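Local coordinates for protein pyruvate-formate lyase-activating enzyme (Bacteroides vulgatus ATCC 8482, PDB 3CAN) that is an activating enzyme of the radical SAM superfamily, here as a fragment built on a parallel beta-sheet flanked by helices, at residues E79-L82 and K83-R87. Sequence-based numbering, arbitrary orientation.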
ATOM      1  N   GLU A  79      -4.676  23.306  -3.958  1.00 23.95           N
ATOM      2  CA  GLU A  79      -3.605  24.288  -4.098  1.00 24.04           C
ATOM      3  C   GLU A  79      -2.337  23.887  -3.317  1.00 23.54           C
ATOM      4  O   GLU A  79      -1.211  23.925  -3.848  1.00 22.21           O
ATOM      5  CB  GLU A  79      -4.109  25.678  -3.689  1.00 24.44           C
ATOM      6  CG  GLU A  79      -4.934  26.402  -4.795  1.00 27.25           C
ATOM      7  CD  GLU A  79      -6.398  25.943  -4.954  1.00 29.43           C
ATOM      8  OE1 GLU A  79      -6.812  24.939  -4.370  1.00 32.21           O
ATOM      9  OE2 GLU A  79      -7.156  26.614  -5.685  1.00 34.32           O
ATOM     10  N   LEU A  80      -2.520  23.473  -2.061  1.00 22.86           N
ATOM     11  CA  LEU A  80      -1.406  23.041  -1.230  1.00 22.88           C
ATOM     12  C   LEU A  80      -0.763  21.753  -1.737  1.00 22.22           C
ATOM     13  O   LEU A  80       0.453  21.597  -1.675  1.00 22.54           O
ATOM     14  CB  LEU A  80      -1.886  22.814   0.206  1.00 22.64           C
ATOM     15  CG  LEU A  80      -0.844  22.273   1.181  1.00 23.19           C
ATOM     16  CD1 LEU A  80       0.308  23.252   1.300  1.00 24.61           C
ATOM     17  CD2 LEU A  80      -1.482  22.018   2.535  1.00 23.43           C
ATOM     18  N   ILE A  81      -1.580  20.823  -2.214  1.00 21.83           N
ATOM     19  CA  ILE A  81      -1.075  19.551  -2.733  1.00 21.97           C
ATOM     20  C   ILE A  81      -0.113  19.833  -3.894  1.00 21.57           C
ATOM     21  O   ILE A  81       0.985  19.286  -3.948  1.00 20.26           O
ATOM     22  CB  ILE A  81      -2.229  18.607  -3.200  1.00 22.11           C
ATOM     23  CG1 ILE A  81      -2.927  17.959  -2.005  1.00 23.15           C
ATOM     24  CG2 ILE A  81      -1.701  17.475  -4.091  1.00 22.49           C
ATOM     25  CD1 ILE A  81      -3.660  18.873  -1.126  1.00 21.59           C
ATOM     26  N   LEU A  82      -0.522  20.721  -4.796  1.00 21.20           N
ATOM     27  CA  LEU A  82       0.312  21.050  -5.947  1.00 20.92           C
ATOM     28  C   LEU A  82       1.594  21.770  -5.533  1.00 20.72           C
ATOM     29  O   LEU A  82       2.657  21.515  -6.081  1.00 20.35           O
ATOM     30  CB  LEU A  82      -0.482  21.877  -6.960  1.00 21.04           C
ATOM     31  CG  LEU A  82      -1.709  21.160  -7.544  1.00 21.24           C
ATOM     32  CD1 LEU A  82      -2.437  22.059  -8.553  1.00 19.97           C
ATOM     33  CD2 LEU A  82      -1.321  19.835  -8.184  1.00 23.15           C
ATOM     34  N   LYS A  83       1.486  22.679  -4.578  1.00 20.82           N
ATOM     35  CA  LYS A  83       2.659  23.363  -4.028  1.00 21.64           C
ATOM     36  C   LYS A  83       3.663  22.371  -3.439  1.00 21.37           C
ATOM     37  O   LYS A  83       4.872  22.472  -3.684  1.00 21.86           O
ATOM     38  CB  LYS A  83       2.210  24.352  -2.950  1.00 21.74           C
ATOM     39  CG  LYS A  83       3.337  25.140  -2.344  1.00 22.31           C
ATOM     40  CD  LYS A  83       2.845  26.254  -1.434  0.50 22.21           C
ATOM     41  CE  LYS A  83       2.231  27.407  -2.218  0.50 23.12           C
ATOM     42  NZ  LYS A  83       0.775  27.226  -2.459  0.50 23.89           N
ATOM     43  N   ASN A  84       3.163  21.401  -2.684  1.00 21.60           N
ATOM     44  CA  ASN A  84       4.027  20.390  -2.054  1.00 22.16           C
ATOM     45  C   ASN A  84       4.742  19.494  -3.056  1.00 21.68           C
ATOM     46  O   ASN A  84       5.914  19.135  -2.865  1.00 21.64           O
ATOM     47  CB  ASN A  84       3.218  19.513  -1.094  1.00 22.84           C
ATOM     48  CG  ASN A  84       2.908  20.212   0.217  1.00 25.41           C
ATOM     49  OD1 ASN A  84       3.470  21.278   0.513  1.00 31.48           O
ATOM     50  ND2 ASN A  84       1.967  19.649   0.989  1.00 23.50           N
ATOM     51  N   ILE A  85       4.040  19.117  -4.114  1.00 19.89           N
ATOM     52  CA  ILE A  85       4.649  18.311  -5.150  1.00 19.32           C
ATOM     53  C   ILE A  85       5.758  19.117  -5.808  1.00 19.00           C
ATOM     54  O   ILE A  85       6.861  18.613  -6.016  1.00 19.05           O
ATOM     55  CB  ILE A  85       3.629  17.815  -6.207  1.00 18.94           C
ATOM     56  CG1 ILE A  85       2.577  16.902  -5.558  1.00 19.35           C
ATOM     57  CG2 ILE A  85       4.363  17.108  -7.325  1.00 19.63           C
ATOM     58  CD1 ILE A  85       1.372  16.616  -6.438  1.00 17.90           C
ATOM     59  N   ARG A  86       5.486  20.389  -6.114  1.00 19.08           N
ATOM     60  CA  ARG A  86       6.522  21.232  -6.703  1.00 19.49           C
ATOM     61  C   ARG A  86       7.722  21.367  -5.762  1.00 19.78           C
ATOM     62  O   ARG A  86       8.864  21.303  -6.207  1.00 18.63           O
ATOM     63  CB  ARG A  86       5.973  22.612  -7.067  1.00 19.56           C
ATOM     64  CG  ARG A  86       6.963  23.497  -7.819  1.00 19.94           C
ATOM     65  CD  ARG A  86       6.264  24.724  -8.402  1.00 20.35           C
ATOM     66  NE  ARG A  86       5.375  24.362  -9.502  1.00 19.68           N
ATOM     67  CZ  ARG A  86       5.781  24.076 -10.734  1.00 22.22           C
ATOM     68  NH1 ARG A  86       7.071  24.133 -11.066  1.00 24.93           N
ATOM     69  NH2 ARG A  86       4.894  23.747 -11.648  1.00 22.24           N
ATOM     70  N   ARG A  87       7.463  21.528  -4.464  1.00 20.11           N
ATOM     71  CA  ARG A  87       8.563  21.707  -3.515  1.00 20.86           C
ATOM     72  C   ARG A  87       9.476  20.487  -3.461  1.00 20.46           C
ATOM     73  O   ARG A  87      10.704  20.636  -3.455  1.00 20.25           O
ATOM     74  CB  ARG A  87       8.065  22.062  -2.116  1.00 21.46           C
ATOM     75  CG  ARG A  87       9.172  22.719  -1.291  1.00 22.74           C
ATOM     76  CD  ARG A  87       8.716  23.136   0.083  1.00 23.22           C
ATOM     77  NE  ARG A  87       9.833  23.712   0.840  1.00 24.56           N
ATOM     78  CZ  ARG A  87      10.242  24.982   0.751  1.00 25.72           C
ATOM     79  NH1 ARG A  87      11.270  25.396   1.484  1.00 23.83           N
ATOM     80  NH2 ARG A  87       9.627  25.846  -0.053  1.00 26.56           N
TER
HETATM   81  O   HOH W   1       2.742  23.910  -8.165  1.00 34.54           O
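L80 and N84, one turn apart on helix 79-90, meet through both backbone and side chain. N84 N donates to L80 O at 2.9 Å, one of four successive i+4 to i bonds joining 79-82 to 83-87; K83 N to E79 O, I85 N to I81 O and R86 N to L82 O are the others, with N-H...O angles between 158° and 166°.

Among the side chains, L80 CD1 lies 3.8 Å from N84 OD1, a methyl beside an amide rather than a polar bond. With its CG anti to the carbonyl carbon (chi1 -76°), N84 carries its amide back over L80 O. ND2 of this buried asparagine donates to the main-chain oxygens of T40 and L42, tying helix to loop. The apolar pair is I81 and I85, whose CG2 and CD1 atoms touch at 4.0 Å; I85 also packs on Y95 and I97 of strand 95-101, where a branched hydrocarbon fits.

One water accepts from R86 NE at 3.0 Å, in the guanidinium plane, and donates weakly to L82 O. Charged E79, bonded through OE1 to S67 OG, and K83 suit the exposed side. This amphipathic helix, its isoleucines buried, is the second of two between strands 57-61 and 95-101, in the beta-alpha pattern of a partial TIM-barrel-like radical SAM fold.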